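Local coordinates for nucleoporin NUP170 (Chaetomium thermophilum, PDB 5HAX), which probably serves as a scaffold nucleoporin of the nuclear pore complex inner ring, combining an N-terminal beta-propeller with a helical C-terminal region, at residues 491-496 with 514-519; 44-49 with 495-500. One frame throughout, in Å; residues are numbered along the deposited sequence.

Interaction 1: residues 491-496 with 514-519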
ATOM      1  N   VAL A 491      -0.835   9.754  14.105  1.00 40.38           N
ATOM      2  CA  VAL A 491      -1.809   9.778  15.195  1.00 44.64           C
ATOM      3  C   VAL A 491      -1.593   8.608  16.145  1.00 46.23           C
ATOM      4  O   VAL A 491      -1.829   8.730  17.353  1.00 47.48           O
ATOM      5  CB  VAL A 491      -3.251   9.787  14.643  1.00 46.00           C
ATOM      6  CG1 VAL A 491      -3.543  11.105  13.942  1.00 46.96           C
ATOM      7  CG2 VAL A 491      -3.490   8.599  13.713  1.00 47.98           C
ATOM      8  N   ASP A 492      -1.153   7.459  15.624  1.00 45.02           N
ATOM      9  CA  ASP A 492      -0.826   6.334  16.494  1.00 44.85           C
ATOM     10  C   ASP A 492       0.374   6.655  17.374  1.00 44.26           C
ATOM     11  O   ASP A 492       0.368   6.363  18.576  1.00 48.28           O
ATOM     12  CB  ASP A 492      -0.551   5.082  15.660  1.00 45.93           C
ATOM     13  CG  ASP A 492      -1.715   4.705  14.767  1.00 45.10           C
ATOM     14  OD1 ASP A 492      -2.860   4.650  15.264  1.00 51.26           O
ATOM     15  OD2 ASP A 492      -1.479   4.470  13.563  1.00 45.51           O
ATOM     16  N   ILE A 493       1.417   7.252  16.790  1.00 47.98           N
ATOM     17  CA  ILE A 493       2.597   7.633  17.562  1.00 46.90           C
ATOM     18  C   ILE A 493       2.243   8.727  18.561  1.00 46.49           C
ATOM     19  O   ILE A 493       2.630   8.673  19.734  1.00 44.49           O
ATOM     20  CB  ILE A 493       3.724   8.087  16.616  1.00 48.36           C
ATOM     21  CG1 ILE A 493       4.164   6.929  15.713  1.00 49.15           C
ATOM     22  CG2 ILE A 493       4.910   8.637  17.410  1.00 52.05           C
ATOM     23  CD1 ILE A 493       5.044   7.359  14.558  1.00 53.66           C
ATOM     24  N   PHE A 494       1.511   9.744  18.104  1.00 42.58           N
ATOM     25  CA  PHE A 494       1.155  10.855  18.977  1.00 49.55           C
ATOM     26  C   PHE A 494       0.324  10.379  20.162  1.00 46.52           C
ATOM     27  O   PHE A 494       0.577  10.773  21.307  1.00 46.78           O
ATOM     28  CB  PHE A 494       0.404  11.918  18.180  1.00 44.95           C
ATOM     29  CG  PHE A 494       0.250  13.222  18.905  1.00 51.06           C
ATOM     30  CD1 PHE A 494      -0.955  13.566  19.495  1.00 46.61           C
ATOM     31  CD2 PHE A 494       1.313  14.102  19.000  1.00 53.42           C
ATOM     32  CE1 PHE A 494      -1.095  14.765  20.163  1.00 51.13           C
ATOM     33  CE2 PHE A 494       1.178  15.304  19.666  1.00 57.67           C
ATOM     34  CZ  PHE A 494      -0.028  15.635  20.249  1.00 53.67           C
ATOM     35  N   ALA A 495      -0.664   9.517  19.909  1.00 49.50           N
ATOM     36  CA  ALA A 495      -1.492   8.998  20.993  1.00 50.64           C
ATOM     37  C   ALA A 495      -0.667   8.169  21.970  1.00 51.93           C
ATOM     38  O   ALA A 495      -0.819   8.302  23.191  1.00 48.55           O
ATOM     39  CB  ALA A 495      -2.634   8.162  20.418  1.00 42.12           C
ATOM     40  N   LYS A 496       0.208   7.305  21.453  1.00 49.43           N
ATOM     41  CA  LYS A 496       1.044   6.481  22.319  1.00 50.47           C
ATOM     42  C   LYS A 496       1.974   7.345  23.162  1.00 49.20           C
ATOM     43  O   LYS A 496       2.114   7.123  24.370  1.00 52.64           O
ATOM     44  CB  LYS A 496       1.842   5.491  21.472  1.00 55.41           C
ATOM     45  CG  LYS A 496       2.659   4.473  22.259  1.00 57.65           C
ATOM     46  CD  LYS A 496       1.859   3.219  22.576  1.00 71.48           C
ATOM     47  CE  LYS A 496       2.779   2.057  22.924  1.00 89.12           C
ATOM     48  NZ  LYS A 496       2.031   0.790  23.149  1.00 99.47           N
ATOM     49  N   ARG A 514       7.302  19.060  21.525  1.00 62.51           N
ATOM     50  CA  ARG A 514       8.332  19.744  20.751  1.00 60.76           C
ATOM     51  C   ARG A 514       9.074  18.777  19.835  1.00 51.45           C
ATOM     52  O   ARG A 514       9.526  19.175  18.755  1.00 52.24           O
ATOM     53  CB  ARG A 514       9.307  20.459  21.685  1.00 69.75           C
ATOM     54  CG  ARG A 514      10.143  21.529  20.994  1.00 80.48           C
ATOM     55  CD  ARG A 514      10.913  22.382  21.994  1.00 93.58           C
ATOM     56  NE  ARG A 514      10.029  23.049  22.947  1.00102.60           N
ATOM     57  CZ  ARG A 514      10.400  24.043  23.748  1.00109.10           C
ATOM     58  NH1 ARG A 514      11.643  24.505  23.711  1.00111.65           N
ATOM     59  NH2 ARG A 514       9.522  24.582  24.584  1.00108.50           N
ATOM     60  N   LYS A 515       9.208  17.513  20.243  1.00 53.85           N
ATOM     61  CA  LYS A 515       9.753  16.498  19.346  1.00 50.35           C
ATOM     62  C   LYS A 515       8.932  16.413  18.066  1.00 47.55           C
ATOM     63  O   LYS A 515       9.484  16.361  16.961  1.00 48.43           O
ATOM     64  CB  LYS A 515       9.782  15.134  20.037  1.00 61.25           C
ATOM     65  CG  LYS A 515      10.519  15.084  21.364  1.00 67.79           C
ATOM     66  CD  LYS A 515      10.430  13.684  21.958  1.00 71.95           C
ATOM     67  CE  LYS A 515      11.099  13.594  23.319  1.00 85.77           C
ATOM     68  NZ  LYS A 515      10.967  12.231  23.906  1.00 88.69           N
ATOM     69  N   PHE A 516       7.603  16.397  18.202  1.00 53.91           N
ATOM     70  CA  PHE A 516       6.734  16.284  17.034  1.00 47.69           C
ATOM     71  C   PHE A 516       6.821  17.526  16.155  1.00 46.36           C
ATOM     72  O   PHE A 516       6.840  17.420  14.923  1.00 49.28           O
ATOM     73  CB  PHE A 516       5.292  16.043  17.477  1.00 48.47           C
ATOM     74  CG  PHE A 516       5.038  14.654  17.987  1.00 51.26           C
ATOM     75  CD1 PHE A 516       4.764  13.621  17.109  1.00 46.44           C
ATOM     76  CD2 PHE A 516       5.066  14.383  19.344  1.00 49.95           C
ATOM     77  CE1 PHE A 516       4.529  12.343  17.574  1.00 51.09           C
ATOM     78  CE2 PHE A 516       4.832  13.106  19.815  1.00 51.88           C
ATOM     79  CZ  PHE A 516       4.563  12.085  18.928  1.00 48.38           C
ATOM     80  N   ILE A 517       6.868  18.712  16.767  1.00 49.85           N
ATOM     81  CA  ILE A 517       6.925  19.949  15.992  1.00 48.73           C
ATOM     82  C   ILE A 517       8.215  20.014  15.187  1.00 51.76           C
ATOM     83  O   ILE A 517       8.218  20.437  14.024  1.00 51.17           O
ATOM     84  CB  ILE A 517       6.777  21.166  16.926  1.00 53.05           C
ATOM     85  CG1 ILE A 517       5.367  21.200  17.524  1.00 57.83           C
ATOM     86  CG2 ILE A 517       7.066  22.466  16.173  1.00 49.47           C
ATOM     87  CD1 ILE A 517       5.169  22.258  18.593  1.00 56.30           C
ATOM     88  N   ASN A 518       9.331  19.598  15.786  1.00 52.08           N
ATOM     89  CA  ASN A 518      10.613  19.655  15.095  1.00 61.96           C
ATOM     90  C   ASN A 518      10.677  18.709  13.902  1.00 56.75           C
ATOM     91  O   ASN A 518      11.452  18.962  12.974  1.00 62.89           O
ATOM     92  CB  ASN A 518      11.750  19.340  16.067  1.00 68.08           C
ATOM     93  CG  ASN A 518      11.979  20.449  17.080  1.00 77.88           C
ATOM     94  OD1 ASN A 518      11.523  21.579  16.898  1.00 72.74           O
ATOM     95  ND2 ASN A 518      12.695  20.131  18.151  1.00 83.98           N
ATOM     96  N   GLN A 519       9.885  17.637  13.901  1.00 55.49           N
ATOM     97  CA  GLN A 519       9.869  16.684  12.795  1.00 55.59           C
ATOM     98  C   GLN A 519       8.745  16.956  11.803  1.00 52.76           C
ATOM     99  O   GLN A 519       8.986  16.997  10.594  1.00 52.98           O
ATOM    100  CB  GLN A 519       9.741  15.252  13.329  1.00 55.92           C
ATOM    101  CG  GLN A 519       9.735  14.193  12.229  1.00 55.70           C
ATOM    102  CD  GLN A 519       9.560  12.788  12.765  1.00 59.17           C
ATOM    103  OE1 GLN A 519       9.585  12.563  13.974  1.00 66.94           O
ATOM    104  NE2 GLN A 519       9.378  11.829  11.861  1.00 56.52           N
TER
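Phe516 reaches from helix 506-520 toward helix 490-501, where its ring meets Phe494 and Ile493 in an apolar, buried contact. Its CB is directed at the other helix, and with CG anti to the carbonyl carbon (chi1 -74°) the ring extends across the gap and turns one face to the edge of Phe494. CG lies 3.9 Å from Phe494 CD2, and from there the ring divides into two borders. Along one border, CD2 passes 3.8 Å from Phe494 CD2 and also approaches Phe494 CE2, while CE2 keeps close to the same CD2 atom. Along the other, CD1 is also in contact with Phe494 CD2, and CE1 packs 3.7 Å from Ile493 CG2, a methyl that sits at the ring edge near its plane. At the tip, Phe516 CZ comes up to the partner backbone, 3.6 Å from Phe494 CA.

One atom of Phe494 therefore serves almost the whole ring: its CD2 stands 3.6 Å above the Phe516 plane, over the ring centre. This is a T-shaped (edge-to-face) pair, with planes at 71° and centroids 4.9 Å apart. A chi1 of -168°, which puts CG of Phe494 opposite its backbone N, directs that edge at the face.

The opposite face of Phe516 is stacked by Trp47, so the phenylalanine is held between two aromatic side chains. Leu490 and Ala497 also touch it. The pair is an aromatic contact between the two roughly antiparallel helices of a helical hairpin, at the start of the helical region that follows strand 481-487, with Thr525 and Ala529 of helix 522-533 packed against Phe516 and Phe494 respectively.

Interaction 2: residues 44-49 with 495-500; sequences DSSWAP and AKALGN. With PO4 (phosphate ion), chain C.
Ser46 leans against Lys496 at the point where the loop comes nearest to the helix. The van der Waals part is tight: Ser46 CB lies 3.2 Å from Lys496 CG, closer than carbon atoms usually pack. Bent at chi2 (89°), the lysine touches with the root of its chain and carries its amino end away. Ala497 CB sits 4.1 Å from Ser46 OG, and Asn500 ND2 approaches that hydroxyl to 4.0 Å without bonding to it.

The hydrogen bonds belong to the loop and to a phosphate ion, probably taken from the crystallisation liquor. Its O2 is gripped twice by Ser46, from the backbone N at 2.6 Å in a nearly straight bond (169°) and from OG at 2.7 Å. With chi1 at 58°, OG stands between N and the carbonyl carbon, which lets it bond the same oxygen as the amide. Ser45 OG lies within hydrogen-bonding distance of O1 and O2, and accepts from Trp47 N at 3.1 Å. Arg359 NH2 also hydrogen-bonds the ion. With an alanine in place of Ser45, Trp47 N would probably be left without its side-chain acceptor, and the phosphate would probably lose a hydroxyl within bonding distance.

The bond from Trp47 N to Ser45 OG makes an ST turn, superposed on a type I beta turn from Ser45 to Ala48 closed by Ala48 N to Ser45 O; together they present loop donors to an anion beside the helix.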
ATOM      1  N   ASP A  44      10.337  -1.178  20.898  1.00 55.64           N
ATOM      2  CA  ASP A  44       9.398  -0.991  21.995  1.00 60.08           C
ATOM      3  C   ASP A  44       9.048   0.473  22.220  1.00 53.49           C
ATOM      4  O   ASP A  44       8.293   0.779  23.147  1.00 59.44           O
ATOM      5  CB  ASP A  44       9.975  -1.592  23.283  1.00 63.29           C
ATOM      6  CG  ASP A  44      11.243  -0.891  23.739  1.00 66.21           C
ATOM      7  OD1 ASP A  44      11.912  -0.256  22.898  1.00 68.48           O
ATOM      8  OD2 ASP A  44      11.573  -0.978  24.941  1.00 76.39           O
ATOM      9  N   SER A  45       9.575   1.375  21.396  1.00 57.50           N
ATOM     10  CA  SER A  45       9.317   2.797  21.548  1.00 53.30           C
ATOM     11  C   SER A  45       7.969   3.174  20.945  1.00 57.60           C
ATOM     12  O   SER A  45       7.476   2.534  20.012  1.00 52.79           O
ATOM     13  CB  SER A  45      10.421   3.613  20.875  1.00 56.81           C
ATOM     14  OG  SER A  45      10.113   4.996  20.881  1.00 54.67           O
ATOM     15  N   SER A  46       7.374   4.235  21.494  1.00 50.46           N
ATOM     16  CA  SER A  46       6.143   4.779  20.935  1.00 54.32           C
ATOM     17  C   SER A  46       6.361   5.378  19.552  1.00 52.75           C
ATOM     18  O   SER A  46       5.390   5.565  18.812  1.00 46.68           O
ATOM     19  CB  SER A  46       5.565   5.837  21.875  1.00 54.78           C
ATOM     20  OG  SER A  46       6.494   6.880  22.099  1.00 61.09           O
ATOM     21  N   TRP A  47       7.606   5.679  19.193  1.00 51.78           N
ATOM     22  CA  TRP A  47       7.948   6.232  17.891  1.00 51.56           C
ATOM     23  C   TRP A  47       8.293   5.163  16.864  1.00 47.24           C
ATOM     24  O   TRP A  47       8.688   5.505  15.744  1.00 40.93           O
ATOM     25  CB  TRP A  47       9.126   7.200  18.035  1.00 54.01           C
ATOM     26  CG  TRP A  47       8.770   8.457  18.755  1.00 47.25           C
ATOM     27  CD1 TRP A  47       8.597   8.615  20.098  1.00 51.10           C
ATOM     28  CD2 TRP A  47       8.547   9.740  18.166  1.00 48.08           C
ATOM     29  NE1 TRP A  47       8.279   9.920  20.383  1.00 59.80           N
ATOM     30  CE2 TRP A  47       8.241  10.632  19.213  1.00 53.61           C
ATOM     31  CE3 TRP A  47       8.577  10.223  16.856  1.00 48.52           C
ATOM     32  CZ2 TRP A  47       7.967  11.978  18.989  1.00 55.54           C
ATOM     33  CZ3 TRP A  47       8.304  11.557  16.635  1.00 54.02           C
ATOM     34  CH2 TRP A  47       8.004  12.421  17.696  1.00 56.27           C
ATOM     35  N   ALA A  48       8.161   3.889  17.216  1.00 44.73           N
ATOM     36  CA  ALA A  48       8.457   2.820  16.276  1.00 49.34           C
ATOM     37  C   ALA A  48       7.597   2.981  15.023  1.00 43.40           C
ATOM     38  O   ALA A  48       6.386   3.211  15.137  1.00 45.47           O
ATOM     39  CB  ALA A  48       8.196   1.461  16.922  1.00 47.01           C
ATOM     40  N   PRO A  49       8.175   2.889  13.819  1.00 40.75           N
ATOM     41  CA  PRO A  49       7.357   3.031  12.606  1.00 39.92           C
ATOM     42  C   PRO A  49       6.501   1.812  12.307  1.00 38.22           C
ATOM     43  O   PRO A  49       5.494   1.943  11.599  1.00 43.92           O
ATOM     44  CB  PRO A  49       8.404   3.260  11.506  1.00 40.58           C
ATOM     45  CG  PRO A  49       9.611   2.535  12.000  1.00 40.53           C
ATOM     46  CD  PRO A  49       9.597   2.666  13.502  1.00 45.45           C
ATOM     47  N   ALA A 495      -0.664   9.517  19.909  1.00 49.50           N
ATOM     48  CA  ALA A 495      -1.492   8.998  20.993  1.00 50.64           C
ATOM     49  C   ALA A 495      -0.667   8.169  21.970  1.00 51.93           C
ATOM     50  O   ALA A 495      -0.819   8.302  23.191  1.00 48.55           O
ATOM     51  CB  ALA A 495      -2.634   8.162  20.418  1.00 42.12           C
ATOM     52  N   LYS A 496       0.208   7.305  21.453  1.00 49.43           N
ATOM     53  CA  LYS A 496       1.044   6.481  22.319  1.00 50.47           C
ATOM     54  C   LYS A 496       1.974   7.345  23.162  1.00 49.20           C
ATOM     55  O   LYS A 496       2.114   7.123  24.370  1.00 52.64           O
ATOM     56  CB  LYS A 496       1.842   5.491  21.472  1.00 55.41           C
ATOM     57  CG  LYS A 496       2.659   4.473  22.259  1.00 57.65           C
ATOM     58  CD  LYS A 496       1.859   3.219  22.576  1.00 71.48           C
ATOM     59  CE  LYS A 496       2.779   2.057  22.924  1.00 89.12           C
ATOM     60  NZ  LYS A 496       2.031   0.790  23.149  1.00 99.47           N
ATOM     61  N   ALA A 497       2.613   8.339  22.541  1.00 50.98           N
ATOM     62  CA  ALA A 497       3.514   9.225  23.273  1.00 46.77           C
ATOM     63  C   ALA A 497       2.775   9.967  24.379  1.00 57.77           C
ATOM     64  O   ALA A 497       3.255  10.051  25.516  1.00 51.52           O
ATOM     65  CB  ALA A 497       4.171  10.211  22.309  1.00 49.65           C
ATOM     66  N   LEU A 498       1.598  10.513  24.064  1.00 49.61           N
ATOM     67  CA  LEU A 498       0.798  11.187  25.082  1.00 53.87           C
ATOM     68  C   LEU A 498       0.387  10.229  26.191  1.00 61.26           C
ATOM     69  O   LEU A 498       0.311  10.628  27.359  1.00 57.61           O
ATOM     70  CB  LEU A 498      -0.438  11.822  24.447  1.00 51.55           C
ATOM     71  CG  LEU A 498      -0.343  13.307  24.094  1.00 53.01           C
ATOM     72  CD1 LEU A 498       0.890  13.611  23.253  1.00 60.93           C
ATOM     73  CD2 LEU A 498      -1.607  13.747  23.376  1.00 60.36           C
ATOM     74  N   GLY A 499       0.120   8.966  25.849  1.00 58.41           N
ATOM     75  CA  GLY A 499      -0.216   7.985  26.867  1.00 67.10           C
ATOM     76  C   GLY A 499       0.874   7.813  27.905  1.00 62.64           C
ATOM     77  O   GLY A 499       0.594   7.446  29.050  1.00 68.34           O
ATOM     78  N   ASN A 500       2.128   8.075  27.527  1.00 61.94           N
ATOM     79  CA  ASN A 500       3.234   8.035  28.475  1.00 67.66           C
ATOM     80  C   ASN A 500       3.360   9.323  29.277  1.00 63.63           C
ATOM     81  O   ASN A 500       4.049   9.330  30.303  1.00 77.41           O
ATOM     82  CB  ASN A 500       4.549   7.763  27.743  1.00 63.10           C
ATOM     83  CG  ASN A 500       4.521   6.469  26.952  1.00 66.51           C
ATOM     84  OD1 ASN A 500       3.783   5.542  27.283  1.00 75.36           O
ATOM     85  ND2 ASN A 500       5.330   6.402  25.901  1.00 69.89           N
TER
HETATM   86  P   PO4 C 901       9.598   5.955  24.344  1.00 83.36           P
HETATM   87  O1  PO4 C 901      10.923   5.877  23.623  1.00 80.01           O
HETATM   88  O2  PO4 C 901       8.481   5.587  23.401  1.00 74.75           O
HETATM   89  O3  PO4 C 901       9.383   7.367  24.839  1.00 92.68           O
HETATM   90  O4  PO4 C 901       9.592   4.996  25.510  1.00 82.48           O

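In the fold
From the N terminus, the chain leaves strand 39-41, passes through the loop holding 44-49 and enters strand 50-57, on the edge of a neighbouring sheet. It then runs through the blades of the beta-propeller and returns along strand 481-487, the partner of 50-57, before starting helix 490-501. Interaction 2 closes this excursion, with 445 residues between its segments; interaction 1 closes a short one, from that helix to 506-520. In sequence the two cross rather than nest, and they share Ala495 and Lys496. They also touch where Ile493 CG2 lies 3.4 Å from Ser46 O. Together they tie the propeller's closing region to the first helices of the helical part.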